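Local coordinates for centrosomal protein of 104 kDa (Homo sapiens, PDB 5LPH) that is required for ciliogenesis and for the structural integrity of the ciliary tip, and interacts with tubulin and Nek1 kinase, at residues 142-145 / 146-149; 216-219 / 220-223. All blocks are in the same frame, centred on the assembly; numbering follows the deposited sequence.

Contact 1 (142-145 / 146-149); sequences IPVL and LTRT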
loop_
_atom_site.group_PDB
_atom_site.type_symbol
_atom_site.label_atom_id
_atom_site.label_comp_id
_atom_site.label_asym_id
_atom_site.label_seq_id
_atom_site.Cartn_x
_atom_site.Cartn_y
_atom_site.Cartn_z
ATOM N N ILE A 142 -4.037 2.017 1.371
ATOM C CA ILE A 142 -2.821 1.229 1.097
ATOM C C ILE A 142 -3.036 -0.293 1.178
ATOM O O ILE A 142 -2.552 -1.010 0.303
ATOM C CB ILE A 142 -1.562 1.690 1.921
ATOM C CG1 ILE A 142 -0.291 0.924 1.529
ATOM C CG2 ILE A 142 -1.659 1.429 3.415
ATOM C CD1 ILE A 142 0.103 1.040 0.089
ATOM N N PRO A 143 -3.782 -0.791 2.193
ATOM C CA PRO A 143 -4.007 -2.246 2.241
ATOM C C PRO A 143 -4.785 -2.794 1.035
ATOM O O PRO A 143 -4.504 -3.896 0.568
ATOM C CB PRO A 143 -4.815 -2.440 3.536
ATOM C CG PRO A 143 -4.604 -1.194 4.323
ATOM C CD PRO A 143 -4.501 -0.117 3.289
ATOM N N VAL A 144 -5.736 -2.011 0.537
ATOM C CA VAL A 144 -6.528 -2.402 -0.625
ATOM C C VAL A 144 -5.662 -2.327 -1.885
ATOM O O VAL A 144 -5.775 -3.163 -2.783
ATOM C CB VAL A 144 -7.777 -1.511 -0.781
ATOM C CG1 VAL A 144 -8.608 -1.960 -1.971
ATOM C CG2 VAL A 144 -8.624 -1.564 0.486
ATOM N N LEU A 145 -4.795 -1.322 -1.937
ATOM C CA LEU A 145 -3.857 -1.171 -3.040
ATOM C C LEU A 145 -2.817 -2.298 -3.081
ATOM O O LEU A 145 -2.427 -2.733 -4.166
ATOM C CB LEU A 145 -3.181 0.197 -2.956
ATOM C CG LEU A 145 -2.594 0.816 -4.221
ATOM C CD1 LEU A 145 -3.509 0.734 -5.435
ATOM C CD2 LEU A 145 -2.264 2.265 -3.936
ATOM N N LEU A 146 -2.396 -2.782 -1.908
ATOM C CA LEU A 146 -1.493 -3.945 -1.824
ATOM C C LEU A 146 -2.117 -5.230 -2.363
ATOM O O LEU A 146 -1.406 -6.044 -2.941
ATOM C CB LEU A 146 -0.995 -4.198 -0.393
ATOM C CG LEU A 146 0.227 -3.409 0.084
ATOM C CD1 LEU A 146 0.399 -3.637 1.582
ATOM C CD2 LEU A 146 1.493 -3.801 -0.672
ATOM N N THR A 147 -3.421 -5.421 -2.161
ATOM C CA THR A 147 -4.134 -6.553 -2.777
ATOM C C THR A 147 -4.062 -6.516 -4.313
ATOM O O THR A 147 -3.918 -7.566 -4.936
ATOM C CB THR A 147 -5.612 -6.663 -2.343
ATOM O OG1 THR A 147 -6.278 -5.424 -2.583
ATOM C CG2 THR A 147 -5.721 -7.036 -0.873
ATOM N N ARG A 148 -4.122 -5.321 -4.909
ATOM C CA ARG A 148 -3.965 -5.170 -6.366
ATOM C C ARG A 148 -2.550 -5.460 -6.899
ATOM O O ARG A 148 -2.385 -5.635 -8.110
ATOM C CB ARG A 148 -4.402 -3.774 -6.853
ATOM C CG ARG A 148 -5.854 -3.364 -6.593
ATOM C CD ARG A 148 -6.905 -4.410 -6.950
ATOM N NE ARG A 148 -6.910 -4.820 -8.361
ATOM C CZ ARG A 148 -7.521 -4.187 -9.370
ATOM N NH1 ARG A 148 -8.191 -3.051 -9.191
ATOM N NH2 ARG A 148 -7.453 -4.699 -10.594
ATOM N N THR A 149 -1.533 -5.493 -6.029
ATOM C CA THR A 149 -0.199 -5.952 -6.433
ATOM C C THR A 149 -0.116 -7.485 -6.566
ATOM O O THR A 149 0.914 -8.001 -6.993
ATOM C CB THR A 149 0.931 -5.452 -5.499
ATOM O OG1 THR A 149 0.778 -6.010 -4.192
ATOM C CG2 THR A 149 0.956 -3.936 -5.394
#
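I142 and L146 meet one turn apart near the C-terminal end of helix 131-147, in the first HEAT repeat of the TOG domain. I142 O accepts from L146 N at 2.8 Å, the donor 18° off the carbonyl plane, and the tip of the isoleucine, CD1, comes within 4.5 Å of L146 CG. P143 has no N-H to give, and the helix is kinked there, but its carbonyl O takes a weak bond from T147 N (3.3 Å). V144 O likewise receives a weak bond from R148 N; T147 OG1 sits beside the same oxygen, though too close to be trusted. Past L145, T149 closes a further turn on L146 O: with OG1 set between backbone N and carbonyl carbon (chi1 65°), it gives both its hydroxyl (2.5 Å) and its N (3.1 Å). A valine in place of T149 would probably leave L146 O with one grip instead of two and the turn less firmly fixed. R148 NH1 hydrogen-bonds I101 O, NH2 makes a salt bridge with D151 OD1, and the guanidinium has a cation-pi contact with F109. I142 and L146 pack on the following helices 154-169 and 178-183, while L145 touches F163 of helix 154-169 and F109 and L113 of the preceding helix 106-126.

Contact 2 (216-219 / 220-223); sequences GFTI and DNVM
T218 and N221 form a capping box at the start of helix 219-229, each side chain bonding to the other's backbone N-H. T218, the N-cap residue, accepts at OG1 from N221 N over 3.0 Å in an almost straight bond (178°). In return N221 OD1 takes T218 N at 2.9 Å; this donor stands 36° above the plane of the side-chain amide carbonyl. The two side chains cross at about a right angle. Regular helix bonding begins with V222 N reaching T218 O at 3.0 Å and M223 N reaching I219 O at 3.1 Å. With CG lodged between backbone N and carbonyl carbon (chi1 62°), N221 folds back over the cap, and the other arm of its amide, ND2, donates to G216 O at 3.1 Å within the carbonyl plane. Both ends of the amide are thus used, which fixes its rotation and ties the incoming loop to the first turn. G216 has a positive phi, where a side chain would jam against the preceding carbonyl.

Next to the box, V222 CG2 rests 4.0 Å from CD1 of F217, a ring buried against L203, L206 and L207 of helix 193-210. I219 and the selenomethionine M223 lie side by side, pointing the same way, and touch M248 and I245 of helix 235-252 respectively. D220 turns outward, its OD1 bonded to Y259 OH.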
loop_
_atom_site.group_PDB
_atom_site.type_symbol
_atom_site.label_atom_id
_atom_site.label_comp_id
_atom_site.label_asym_id
_atom_site.label_seq_id
_atom_site.Cartn_x
_atom_site.Cartn_y
_atom_site.Cartn_z
ATOM N N GLY A 216 10.477 3.835 9.788
ATOM C CA GLY A 216 9.479 2.844 10.201
ATOM C C GLY A 216 9.986 1.426 10.025
ATOM O O GLY A 216 9.486 0.510 10.669
ATOM N N PHE A 217 10.961 1.239 9.135
ATOM C CA PHE A 217 11.732 -0.003 9.076
ATOM C C PHE A 217 12.741 -0.048 10.220
ATOM O O PHE A 217 13.426 0.946 10.504
ATOM C CB PHE A 217 12.527 -0.115 7.774
ATOM C CG PHE A 217 11.683 -0.284 6.551
ATOM C CD1 PHE A 217 10.816 -1.364 6.430
ATOM C CD2 PHE A 217 11.789 0.613 5.494
ATOM C CE1 PHE A 217 10.050 -1.530 5.292
ATOM C CE2 PHE A 217 11.026 0.452 4.352
ATOM C CZ PHE A 217 10.155 -0.622 4.251
ATOM N N THR A 218 12.853 -1.221 10.837
ATOM C CA THR A 218 13.845 -1.487 11.875
ATOM C C THR A 218 14.508 -2.838 11.569
ATOM O O THR A 218 13.908 -3.704 10.934
ATOM C CB THR A 218 13.194 -1.512 13.280
ATOM O OG1 THR A 218 12.289 -2.619 13.379
ATOM C CG2 THR A 218 12.428 -0.215 13.565
ATOM N N ILE A 219 15.751 -3.020 12.001
ATOM C CA ILE A 219 16.419 -4.324 11.932
ATOM C C ILE A 219 15.458 -5.383 12.493
ATOM O O ILE A 219 15.335 -6.457 11.926
ATOM C CB ILE A 219 17.757 -4.317 12.715
ATOM C CG1 ILE A 219 18.821 -3.460 11.999
ATOM C CG2 ILE A 219 18.300 -5.732 12.868
ATOM C CD1 ILE A 219 19.938 -2.981 12.908
ATOM N N ASP A 220 14.758 -5.050 13.581
ATOM C CA ASP A 220 13.809 -5.965 14.223
ATOM C C ASP A 220 12.682 -6.450 13.296
ATOM O O ASP A 220 12.581 -7.647 13.047
ATOM C CB ASP A 220 13.230 -5.345 15.509
ATOM C CG ASP A 220 12.496 -6.359 16.368
ATOM O OD1 ASP A 220 13.118 -7.350 16.786
ATOM O OD2 ASP A 220 11.294 -6.171 16.630
ATOM N N ASN A 221 11.864 -5.538 12.771
ATOM C CA ASN A 221 10.722 -5.944 11.908
ATOM C C ASN A 221 11.125 -6.473 10.516
ATOM O O ASN A 221 10.479 -7.376 9.985
ATOM C CB ASN A 221 9.612 -4.867 11.836
ATOM C CG ASN A 221 10.073 -3.544 11.241
ATOM O OD1 ASN A 221 11.018 -3.479 10.456
ATOM N ND2 ASN A 221 9.395 -2.471 11.622
ATOM N N VAL A 222 12.212 -5.953 9.952
ATOM C CA VAL A 222 12.738 -6.459 8.667
ATOM C C VAL A 222 13.219 -7.920 8.764
ATOM O O VAL A 222 12.879 -8.756 7.921
ATOM C CB VAL A 222 13.877 -5.547 8.135
ATOM C CG1 VAL A 222 14.616 -6.181 6.962
ATOM C CG2 VAL A 222 13.344 -4.170 7.745
HETATM N N MSE A 223 14.022 -8.216 9.784
HETATM C CA MSE A 223 14.590 -9.569 9.970
HETATM C C MSE A 223 13.532 -10.553 10.385
HETATM O O MSE A 223 13.516 -11.687 9.907
HETATM C CB MSE A 223 15.711 -9.549 11.017
HETATM C CG MSE A 223 16.950 -8.781 10.546
HETATM SE SE MSE A 223 17.822 -9.607 8.980
HETATM C CE MSE A 223 17.767 -11.500 9.523
#

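Contacts 1 and 2 follow each other along the chain in one all-helical TOG domain, and each falls in its own HEAT repeat, the first (141-179) and the second (216-252). Their centres lie about 21 Å apart and their nearest atoms about 10 Å, so they do not touch. Contact 1 is close to the centre of the chain; contact 2 is about 17 Å from it. Helices 154-169, 171-174, 178-183 and 193-210 come between them in sequence. Contact 1 lies near the C-terminal end of helix 131-147 and contact 2 at the N-terminus of helix 219-229, so both sit where helices of the row give way to connecting segments.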